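Local structure of succinyl-CoA ligase (ADP-forming) subunit alpha (Methanosaeta concilii, 6HXI) at residues B[69-74]-B[101-106]; B[95-100]-B[109-114]; B[380-385]-B[394-399]. The protein binds coenzyme A and combines a CoA-ligase region of the succinyl-CoA synthetase clan with a region related to the citrate synthase C-terminal domain. One frame throughout, in Å; residues are numbered along the deposited sequence.

Interaction 1: B[69-74]-B[101-106]; sequences KTIPLA and LKEDTI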
loop_
_atom_site.group_PDB
_atom_site.type_symbol
_atom_site.label_atom_id
_atom_site.label_comp_id
_atom_site.label_asym_id
_atom_site.label_seq_id
_atom_site.Cartn_x
_atom_site.Cartn_y
_atom_site.Cartn_z
ATOM N N LYS B 69 -0.787 27.125 -23.304
ATOM C CA LYS B 69 -1.783 27.802 -22.470
ATOM C C LYS B 69 -2.225 29.147 -23.051
ATOM O O LYS B 69 -3.374 29.546 -22.841
ATOM C CB LYS B 69 -1.237 28.011 -21.044
ATOM C CG LYS B 69 -1.864 27.103 -19.989
ATOM C CD LYS B 69 -1.804 27.741 -18.603
ATOM C CE LYS B 69 -2.808 27.123 -17.651
ATOM N NZ LYS B 69 -2.898 27.853 -16.360
ATOM N N THR B 70 -1.305 29.869 -23.744
ATOM C CA THR B 70 -1.583 31.207 -24.295
ATOM C C THR B 70 -1.244 31.336 -25.792
ATOM O O THR B 70 -0.441 30.573 -26.328
ATOM C CB THR B 70 -0.844 32.325 -23.484
ATOM O OG1 THR B 70 0.548 32.338 -23.824
ATOM C CG2 THR B 70 -1.007 32.200 -21.966
ATOM N N ILE B 71 -1.847 32.346 -26.439
ATOM C CA ILE B 71 -1.623 32.703 -27.843
ATOM C C ILE B 71 -0.180 33.244 -28.036
ATOM O O ILE B 71 0.494 32.712 -28.918
ATOM C CB ILE B 71 -2.715 33.638 -28.389
ATOM C CG1 ILE B 71 -4.082 32.937 -28.415
ATOM C CG2 ILE B 71 -2.338 34.191 -29.782
ATOM C CD1 ILE B 71 -5.329 33.914 -28.394
ATOM N N PRO B 72 0.341 34.226 -27.231
ATOM C CA PRO B 72 1.741 34.666 -27.415
ATOM C C PRO B 72 2.797 33.559 -27.276
ATOM O O PRO B 72 3.810 33.621 -27.962
ATOM C CB PRO B 72 1.922 35.733 -26.327
ATOM C CG PRO B 72 0.555 36.219 -26.051
ATOM C CD PRO B 72 -0.301 35.002 -26.151
ATOM N N LEU B 73 2.579 32.565 -26.397
ATOM C CA LEU B 73 3.544 31.470 -26.217
ATOM C C LEU B 73 3.567 30.544 -27.430
ATOM O O LEU B 73 4.650 30.137 -27.867
ATOM C CB LEU B 73 3.286 30.672 -24.938
ATOM C CG LEU B 73 3.805 31.288 -23.642
ATOM C CD1 LEU B 73 3.181 30.617 -22.443
ATOM C CD2 LEU B 73 5.322 31.188 -23.540
ATOM N N ALA B 74 2.386 30.252 -27.995
ATOM C CA ALA B 74 2.259 29.411 -29.191
ATOM C C ALA B 74 2.854 30.126 -30.387
ATOM O O ALA B 74 3.633 29.516 -31.116
ATOM C CB ALA B 74 0.805 29.061 -29.453
ATOM N N LEU B 101 -4.967 38.912 -33.070
ATOM C CA LEU B 101 -4.793 39.986 -34.068
ATOM C C LEU B 101 -3.583 40.890 -33.725
ATOM O O LEU B 101 -2.915 41.399 -34.623
ATOM C CB LEU B 101 -6.085 40.834 -34.228
ATOM C CG LEU B 101 -7.317 40.191 -34.915
ATOM C CD1 LEU B 101 -8.537 41.108 -34.827
ATOM C CD2 LEU B 101 -7.059 39.863 -36.392
ATOM N N LYS B 102 -3.288 41.054 -32.437
ATOM C CA LYS B 102 -2.146 41.833 -31.951
ATOM C C LYS B 102 -0.798 41.106 -32.192
ATOM O O LYS B 102 0.249 41.747 -32.160
ATOM C CB LYS B 102 -2.341 42.259 -30.479
ATOM C CG LYS B 102 -3.365 43.393 -30.334
ATOM C CD LYS B 102 -4.051 43.422 -28.969
ATOM C CE LYS B 102 -5.284 44.307 -28.967
ATOM N NZ LYS B 102 -6.018 44.248 -27.671
ATOM N N GLU B 103 -0.838 39.788 -32.470
ATOM C CA GLU B 103 0.340 38.977 -32.794
ATOM C C GLU B 103 0.760 39.274 -34.226
ATOM O O GLU B 103 -0.065 39.141 -35.133
ATOM C CB GLU B 103 0.049 37.466 -32.656
ATOM C CG GLU B 103 -0.029 36.959 -31.232
ATOM C CD GLU B 103 1.204 37.178 -30.377
ATOM O OE1 GLU B 103 2.337 36.974 -30.878
ATOM O OE2 GLU B 103 1.030 37.577 -29.203
ATOM N N ASP B 104 2.035 39.641 -34.431
ATOM C CA ASP B 104 2.601 39.981 -35.738
ATOM C C ASP B 104 2.572 38.837 -36.756
ATOM O O ASP B 104 2.489 39.096 -37.955
ATOM C CB ASP B 104 4.038 40.519 -35.587
ATOM C CG ASP B 104 4.151 41.835 -34.838
ATOM O OD1 ASP B 104 3.265 42.710 -35.031
ATOM O OD2 ASP B 104 5.138 42.005 -34.076
ATOM N N THR B 105 2.618 37.583 -36.286
ATOM C CA THR B 105 2.639 36.389 -37.145
ATOM C C THR B 105 1.259 35.886 -37.561
ATOM O O THR B 105 1.173 35.139 -38.529
ATOM C CB THR B 105 3.454 35.278 -36.498
ATOM O OG1 THR B 105 2.910 35.006 -35.203
ATOM C CG2 THR B 105 4.963 35.626 -36.412
ATOM N N ILE B 106 0.185 36.278 -36.856
ATOM C CA ILE B 106 -1.165 35.828 -37.226
ATOM C C ILE B 106 -1.802 36.837 -38.182
ATOM O O ILE B 106 -1.737 38.043 -37.946
ATOM C CB ILE B 106 -2.032 35.469 -35.984
ATOM C CG1 ILE B 106 -1.472 34.211 -35.297
ATOM C CG2 ILE B 106 -3.514 35.254 -36.338
ATOM C CD1 ILE B 106 -1.539 34.234 -33.794
HETATM O O HOH W 1 4.522 35.956 -29.423
#

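Interaction 2: B[95-100]-B[109-114]; sequences ETTMEA and VAVIAE. With COA (coenzyme A), chain G.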
loop_
_atom_site.group_PDB
_atom_site.type_symbol
_atom_site.label_atom_id
_atom_site.label_comp_id
_atom_site.label_asym_id
_atom_site.label_seq_id
_atom_site.Cartn_x
_atom_site.Cartn_y
_atom_site.Cartn_z
ATOM N N GLU B 95 -11.815 38.876 -26.557
ATOM C CA GLU B 95 -10.496 38.972 -25.937
ATOM C C GLU B 95 -9.430 38.110 -26.643
ATOM O O GLU B 95 -8.326 38.589 -26.896
ATOM C CB GLU B 95 -10.574 38.616 -24.441
ATOM C CG GLU B 95 -11.084 39.735 -23.547
ATOM C CD GLU B 95 -10.415 39.873 -22.184
ATOM O OE1 GLU B 95 -10.361 41.014 -21.663
ATOM O OE2 GLU B 95 -9.917 38.850 -21.651
ATOM N N THR B 96 -9.780 36.867 -26.981
ATOM C CA THR B 96 -8.875 35.912 -27.635
ATOM C C THR B 96 -8.597 36.307 -29.099
ATOM O O THR B 96 -7.441 36.258 -29.513
ATOM C CB THR B 96 -9.384 34.470 -27.445
ATOM O OG1 THR B 96 -10.664 34.338 -28.069
ATOM C CG2 THR B 96 -9.484 34.075 -25.939
ATOM N N THR B 97 -9.613 36.761 -29.847
ATOM C CA THR B 97 -9.416 37.226 -31.237
ATOM C C THR B 97 -8.531 38.474 -31.267
ATOM O O THR B 97 -7.611 38.556 -32.084
ATOM C CB THR B 97 -10.744 37.501 -31.947
ATOM O OG1 THR B 97 -11.555 36.325 -31.885
ATOM C CG2 THR B 97 -10.546 37.925 -33.395
ATOM N N MET B 98 -8.797 39.417 -30.345
ATOM C CA MET B 98 -8.046 40.649 -30.221
ATOM C C MET B 98 -6.587 40.363 -29.892
ATOM O O MET B 98 -5.698 40.949 -30.521
ATOM C CB MET B 98 -8.711 41.615 -29.226
ATOM C CG MET B 98 -10.036 42.205 -29.734
ATOM S SD MET B 98 -9.870 43.281 -31.176
ATOM C CE MET B 98 -9.121 44.759 -30.404
ATOM N N GLU B 99 -6.342 39.406 -28.979
ATOM C CA GLU B 99 -4.980 38.980 -28.634
ATOM C C GLU B 99 -4.268 38.344 -29.844
ATOM O O GLU B 99 -3.123 38.681 -30.114
ATOM C CB GLU B 99 -5.000 38.036 -27.425
ATOM C CG GLU B 99 -3.647 37.872 -26.754
ATOM C CD GLU B 99 -3.641 36.988 -25.519
ATOM O OE1 GLU B 99 -2.648 37.046 -24.755
ATOM O OE2 GLU B 99 -4.633 36.251 -25.306
ATOM N N ALA B 100 -4.955 37.467 -30.593
ATOM C CA ALA B 100 -4.380 36.854 -31.789
ATOM C C ALA B 100 -4.065 37.903 -32.875
ATOM O O ALA B 100 -3.014 37.803 -33.519
ATOM C CB ALA B 100 -5.318 35.797 -32.337
ATOM N N VAL B 109 -8.064 35.057 -38.425
ATOM C CA VAL B 109 -8.726 34.517 -37.257
ATOM C C VAL B 109 -10.142 34.152 -37.685
ATOM O O VAL B 109 -10.852 35.004 -38.215
ATOM C CB VAL B 109 -8.730 35.432 -35.988
ATOM C CG1 VAL B 109 -9.269 34.675 -34.780
ATOM C CG2 VAL B 109 -7.352 36.015 -35.690
ATOM N N ALA B 110 -10.540 32.889 -37.470
ATOM C CA ALA B 110 -11.890 32.413 -37.734
ATOM C C ALA B 110 -12.581 32.292 -36.387
ATOM O O ALA B 110 -12.107 31.546 -35.523
ATOM C CB ALA B 110 -11.843 31.053 -38.433
ATOM N N VAL B 111 -13.637 33.083 -36.176
ATOM C CA VAL B 111 -14.430 33.135 -34.943
ATOM C C VAL B 111 -15.670 32.251 -35.110
ATOM O O VAL B 111 -16.575 32.587 -35.865
ATOM C CB VAL B 111 -14.789 34.592 -34.517
ATOM C CG1 VAL B 111 -15.454 34.610 -33.149
ATOM C CG2 VAL B 111 -13.556 35.495 -34.518
ATOM N N ILE B 112 -15.712 31.139 -34.393
ATOM C CA ILE B 112 -16.803 30.164 -34.481
ATOM C C ILE B 112 -18.010 30.544 -33.604
ATOM O O ILE B 112 -19.139 30.225 -33.975
ATOM C CB ILE B 112 -16.292 28.714 -34.148
ATOM C CG1 ILE B 112 -14.985 28.318 -34.929
ATOM C CG2 ILE B 112 -17.372 27.643 -34.296
ATOM C CD1 ILE B 112 -14.898 28.476 -36.412
ATOM N N ALA B 113 -17.775 31.174 -32.439
ATOM C CA ALA B 113 -18.834 31.478 -31.482
ATOM C C ALA B 113 -20.006 32.236 -32.037
ATOM O O ALA B 113 -19.854 33.162 -32.826
ATOM C CB ALA B 113 -18.276 32.212 -30.272
ATOM N N GLU B 114 -21.191 31.812 -31.617
ATOM C CA GLU B 114 -22.468 32.421 -31.912
ATOM C C GLU B 114 -22.850 33.195 -30.638
ATOM O O GLU B 114 -22.555 32.731 -29.524
ATOM C CB GLU B 114 -23.509 31.335 -32.206
ATOM C CG GLU B 114 -24.812 31.920 -32.754
ATOM C CD GLU B 114 -25.759 31.011 -33.520
ATOM O OE1 GLU B 114 -26.355 31.490 -34.514
ATOM O OE2 GLU B 114 -25.942 29.841 -33.106
HETATM N N1A COA G . -15.723 25.439 -13.575
HETATM C C2A COA G . -15.952 26.673 -14.036
HETATM N N3A COA G . -16.180 27.070 -15.296
HETATM C C4A COA G . -16.095 26.037 -16.149
HETATM C C5A COA G . -15.857 24.713 -15.824
HETATM C C6A COA G . -15.699 24.411 -14.457
HETATM N N6A COA G . -15.561 23.172 -13.988
HETATM N N7A COA G . -15.739 23.941 -16.970
HETATM C C8A COA G . -15.915 24.797 -17.944
HETATM N N9A COA G . -16.131 26.086 -17.524
HETATM C C1B COA G . -16.322 27.275 -18.352
HETATM C C2B COA G . -15.213 27.566 -19.355
HETATM O O2B COA G . -14.116 28.239 -18.731
HETATM C C3B COA G . -15.962 28.466 -20.343
HETATM O O3B COA G . -16.079 29.821 -19.858
HETATM P P3B COA G . -16.235 31.091 -20.811
HETATM O O7A COA G . -17.389 30.818 -21.715
HETATM O O8A COA G . -16.445 32.250 -19.904
HETATM O O9A COA G . -14.883 31.244 -21.530
HETATM C C4B COA G . -17.402 27.939 -20.306
HETATM O O4B COA G . -17.500 27.123 -19.120
HETATM C C5B COA G . -17.834 27.152 -21.518
HETATM O O5B COA G . -16.769 26.240 -21.850
HETATM P P1A COA G . -16.317 25.984 -23.400
HETATM O O1A COA G . -15.493 24.765 -23.597
HETATM O O2A COA G . -15.713 27.228 -24.033
HETATM O O3A COA G . -17.800 25.777 -23.953
HETATM P P2A COA G . -18.572 25.266 -25.248
HETATM O O4A COA G . -18.813 23.814 -25.143
HETATM O O5A COA G . -19.877 26.028 -25.253
HETATM O O6A COA G . -17.655 25.629 -26.534
HETATM C CBP COA G . -18.134 26.662 -28.692
HETATM C CCP COA G . -17.759 26.889 -27.223
HETATM C CDP COA G . -18.199 28.031 -29.384
HETATM C CEP COA G . -17.092 25.779 -29.407
HETATM C CAP COA G . -19.521 25.964 -28.748
HETATM O OAP COA G . -20.446 26.588 -27.876
HETATM C C9P COA G . -20.153 25.807 -30.125
HETATM O O9P COA G . -19.797 24.887 -30.864
HETATM N N8P COA G . -21.099 26.699 -30.460
HETATM C C7P COA G . -21.722 26.735 -31.777
HETATM C C6P COA G . -21.390 28.003 -32.514
HETATM C C5P COA G . -22.111 28.101 -33.839
HETATM O O5P COA G . -23.207 27.567 -34.001
HETATM N N4P COA G . -21.482 28.770 -34.805
HETATM C C3P COA G . -21.993 28.863 -36.166
HETATM C C2P COA G . -21.670 27.637 -36.997
HETATM S S1P COA G . -22.203 28.042 -38.684
#

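Interaction 3: B[380-385]-B[394-399]; sequences RKMGIG and KKELPE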
loop_
_atom_site.group_PDB
_atom_site.type_symbol
_atom_site.label_atom_id
_atom_site.label_comp_id
_atom_site.label_asym_id
_atom_site.label_seq_id
_atom_site.Cartn_x
_atom_site.Cartn_y
_atom_site.Cartn_z
ATOM N N ARG B 380 -34.859 4.155 1.841
ATOM C CA ARG B 380 -35.256 3.062 2.727
ATOM C C ARG B 380 -34.424 2.971 3.977
ATOM O O ARG B 380 -34.652 2.082 4.803
ATOM C CB ARG B 380 -35.318 1.722 1.988
ATOM C CG ARG B 380 -36.584 1.624 1.095
ATOM C CD ARG B 380 -36.367 0.734 -0.122
ATOM N NE ARG B 380 -36.351 -0.696 0.198
ATOM C CZ ARG B 380 -37.324 -1.545 -0.124
ATOM N NH1 ARG B 380 -37.227 -2.828 0.199
ATOM N NH2 ARG B 380 -38.401 -1.119 -0.778
ATOM N N LYS B 381 -33.465 3.897 4.152
ATOM C CA LYS B 381 -32.600 3.945 5.342
ATOM C C LYS B 381 -31.916 2.610 5.617
ATOM O O LYS B 381 -31.813 2.187 6.761
ATOM C CB LYS B 381 -33.375 4.438 6.567
ATOM C CG LYS B 381 -34.200 5.688 6.338
ATOM C CD LYS B 381 -33.415 6.992 6.294
ATOM C CE LYS B 381 -34.348 8.148 6.016
ATOM N NZ LYS B 381 -35.233 8.420 7.189
ATOM N N MET B 382 -31.448 1.944 4.548
ATOM C CA MET B 382 -30.718 0.671 4.602
ATOM C C MET B 382 -29.450 0.769 5.438
ATOM O O MET B 382 -29.006 -0.229 5.999
ATOM C CB MET B 382 -30.410 0.161 3.176
ATOM C CG MET B 382 -31.705 -0.330 2.481
ATOM S SD MET B 382 -31.386 -1.237 0.954
ATOM C CE MET B 382 -30.547 -2.699 1.623
ATOM N N GLY B 383 -28.913 1.974 5.540
ATOM C CA GLY B 383 -27.734 2.255 6.334
ATOM C C GLY B 383 -26.472 1.674 5.718
ATOM O O GLY B 383 -26.525 0.964 4.711
ATOM N N ILE B 384 -25.340 1.909 6.384
ATOM C CA ILE B 384 -24.050 1.417 5.966
ATOM C C ILE B 384 -24.060 -0.116 5.941
ATOM O O ILE B 384 -23.549 -0.692 4.984
ATOM C CB ILE B 384 -22.892 2.033 6.811
ATOM C CG1 ILE B 384 -22.803 3.568 6.570
ATOM C CG2 ILE B 384 -21.550 1.382 6.490
ATOM C CD1 ILE B 384 -22.031 4.336 7.634
ATOM N N GLY B 385 -24.680 -0.757 6.941
ATOM C CA GLY B 385 -24.768 -2.215 7.002
ATOM C C GLY B 385 -25.510 -2.780 5.805
ATOM O O GLY B 385 -25.098 -3.792 5.270
ATOM N N LYS B 394 -24.404 -9.219 -1.987
ATOM C CA LYS B 394 -25.480 -9.092 -2.987
ATOM C C LYS B 394 -26.830 -9.495 -2.362
ATOM O O LYS B 394 -27.573 -10.283 -2.922
ATOM C CB LYS B 394 -25.142 -9.843 -4.287
ATOM C CG LYS B 394 -24.011 -9.185 -5.061
ATOM C CD LYS B 394 -23.859 -9.742 -6.466
ATOM C CE LYS B 394 -23.347 -11.144 -6.461
ATOM N NZ LYS B 394 -23.478 -11.782 -7.797
ATOM N N LYS B 395 -27.071 -9.012 -1.120
ATOM C CA LYS B 395 -28.276 -9.305 -0.361
ATOM C C LYS B 395 -28.906 -8.075 0.230
ATOM O O LYS B 395 -28.222 -7.176 0.670
ATOM C CB LYS B 395 -27.997 -10.283 0.802
ATOM C CG LYS B 395 -27.509 -11.664 0.393
ATOM C CD LYS B 395 -28.623 -12.517 -0.166
ATOM C CE LYS B 395 -28.064 -13.543 -1.121
ATOM N NZ LYS B 395 -27.138 -14.487 -0.461
ATOM N N GLU B 396 -30.223 -8.101 0.334
ATOM C CA GLU B 396 -30.997 -7.097 1.037
ATOM C C GLU B 396 -31.113 -7.743 2.407
ATOM O O GLU B 396 -31.827 -8.717 2.567
ATOM C CB GLU B 396 -32.367 -6.877 0.373
ATOM C CG GLU B 396 -33.088 -5.678 0.982
ATOM C CD GLU B 396 -34.212 -5.022 0.195
ATOM O OE1 GLU B 396 -34.730 -3.990 0.685
ATOM O OE2 GLU B 396 -34.562 -5.515 -0.906
ATOM N N LEU B 397 -30.269 -7.315 3.345
ATOM C CA LEU B 397 -30.208 -8.011 4.636
ATOM C C LEU B 397 -31.302 -7.586 5.540
ATOM O O LEU B 397 -31.674 -6.415 5.504
ATOM C CB LEU B 397 -28.855 -7.732 5.336
ATOM C CG LEU B 397 -27.596 -8.307 4.696
ATOM C CD1 LEU B 397 -26.426 -7.746 5.356
ATOM C CD2 LEU B 397 -27.566 -9.842 4.832
ATOM N N PRO B 398 -31.735 -8.470 6.475
ATOM C CA PRO B 398 -32.719 -8.023 7.472
ATOM C C PRO B 398 -32.085 -6.991 8.394
ATOM O O PRO B 398 -30.852 -6.934 8.504
ATOM C CB PRO B 398 -33.121 -9.307 8.205
ATOM C CG PRO B 398 -32.136 -10.328 7.823
ATOM C CD PRO B 398 -31.338 -9.887 6.661
ATOM N N GLU B 399 -32.910 -6.162 9.022
ATOM C CA GLU B 399 -32.489 -5.100 9.952
ATOM C C GLU B 399 -31.486 -5.552 11.022
ATOM O O GLU B 399 -30.487 -4.863 11.190
ATOM C CB GLU B 399 -33.710 -4.404 10.605
ATOM C CG GLU B 399 -34.452 -3.556 9.565
ATOM C CD GLU B 399 -35.677 -2.777 9.998
ATOM O OE1 GLU B 399 -35.653 -2.203 11.112
ATOM O OE2 GLU B 399 -36.628 -2.679 9.186
#

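Interaction 1: B[69-74]-B[101-106]
Pro72, in the first turn of helix 71-77, lies nearest to Glu103, just past the end of helix 93-102, with their CA atoms 7.0 Å apart. The Glu103 side chain reaches across this gap, bent at chi2 (-58°), which lays its carboxylate against the proline ring. Its OE2 comes within 3.5 Å of Pro72 CG, and the acid crosses the ring at about a right angle. The other oxygen works through water: one molecule, 2.8 Å from Glu103 OE1, donates to that atom and also to Pro72 O, so a water bridge ties the two segments together. Deeper in, Ile71 CG2 lies 3.9 Å from Glu103 CG and 4.1 Å from Ile106 CD1, joining the aliphatic stem of the acid to a buried apolar pair whose side chains run nearly perpendicular. Each backbone has its own local motif. Thr70 is the N-cap of helix 71-77, its OG1 accepting from Leu73 N at 3.3 Å. Glu103 to Ile106 form a type I turn, and Lys133 NZ hydrogen-bonds to both Leu101 O and Ile106 O. Ile71 also packs on Tyr18 and Ile46, and Ile106 on Phe16. This is the packing of one helix start against the turn that follows its neighbour, over a mainly parallel sheet, as in the Rossmann-like coenzyme A-binding domain of this family.

Interaction 2: B[95-100]-B[109-114]
Thr97 OG1 is held by two groups, hydrogen-bonding to Ala93 O one turn back in its own helix and to Asn86 ND2 on strand 83-86, while the same oxygen also packs against Val111. The contact belongs to the beta-alpha-beta unit of strand 83-86, helix 93-102 and strand 108-111, in which the helix packs back over the strands it connects. The axes of residues 95-100 and 109-111 run almost exactly antiparallel (172°) and come within 9.5 Å, with small side chains filling the space between. Both branches of Thr97 touch the strand. Its hydroxyl OG1 comes to 3.4 Å from Val111 CG2, a packing contact; chi1 of -55° puts OG1 beside the backbone N and leaves the methyl CG2 opposite that N, where it meets Val109 CG1 at 3.8 Å. One turn on, Ala100 CB lies 3.9 Å from Val109 CG2, so the two methyls of this valine are divided between two helix residues. All four residues are buried. Met84 of the neighbouring strand adds to the same layer, touching both Ala100 and Val109, and Asn86 also bonds to Thr96 OG1, tying the helix to that strand. Beyond Val111 the chain leaves the sheet and enters the coenzyme A pocket, which includes Ile112 and Glu114. There Glu114 CB lies 3.9 Å from C5P of the ligand, and coenzyme A N4P donates a nearly straight bond (172°) to Ile112 O, at 2.9 Å.

Interaction 3: B[380-385]-B[394-399]
A bend at chi3 (75°) in Arg380 and a fully extended Glu396 bring guanidinium and carboxylate together. Arg380 NH1 donates to Glu396 OE1 at 2.8 Å in a salt bridge. The oxygen is met on its syn side, somewhat out of the carboxylate plane, and lies at the guanidinium edge, a little tilted out of its plane; the two flat groups are turned 52° apart and the bond is moderately bent (150°). Arg380 is exposed, poorly ordered and touches a crystal neighbour, so the bridge's geometry is less certain than its length suggests. Next to it, the bent Met382 chain brings its methyl CE to 4.0 Å from Glu396 CG. Farther along, Leu397 CD1 approaches Gly385 O at 4.2 Å. Glu396 OE2 takes a weak hydrogen bond from Gln617 NE2 of a neighbouring subunit, another copy of this protein. This is surface packing, residues 394-399 falling in the part related to the citrate synthase C-terminal domain. The contact joins the segments at the two ends of helix 383-393: residues 380-385 hold the turn after helix 374-379, with a Schellman motif at Lys381, while residues 394-399 lead into helix 399-412, where Ile405 meets Leu397, and Lys372 of strand 372-373 packs on Met382 and Glu396.

In the fold
Interactions 1 and 2 form one continuous patch, their centres about 12 Å apart, because both use helix 93-102: residues 95-100 rest on strand 108-111, while residues 101-106 carry the chain from that helix toward the strand. They meet directly, Ile71 CD1 packing 3.3 Å from Thr96 O and Ile106 CB 3.5 Å from Ala100 O. Interaction 2 leads straight into the coenzyme A pocket; interaction 1 is farther off, the side chain of Ile71 lying about 12 Å from a bound coenzyme A. Interaction 3 belongs to the distant helical part, its centre about 60 Å from that of interaction 1 and about 56 Å from that of interaction 2, across the centre of the chain.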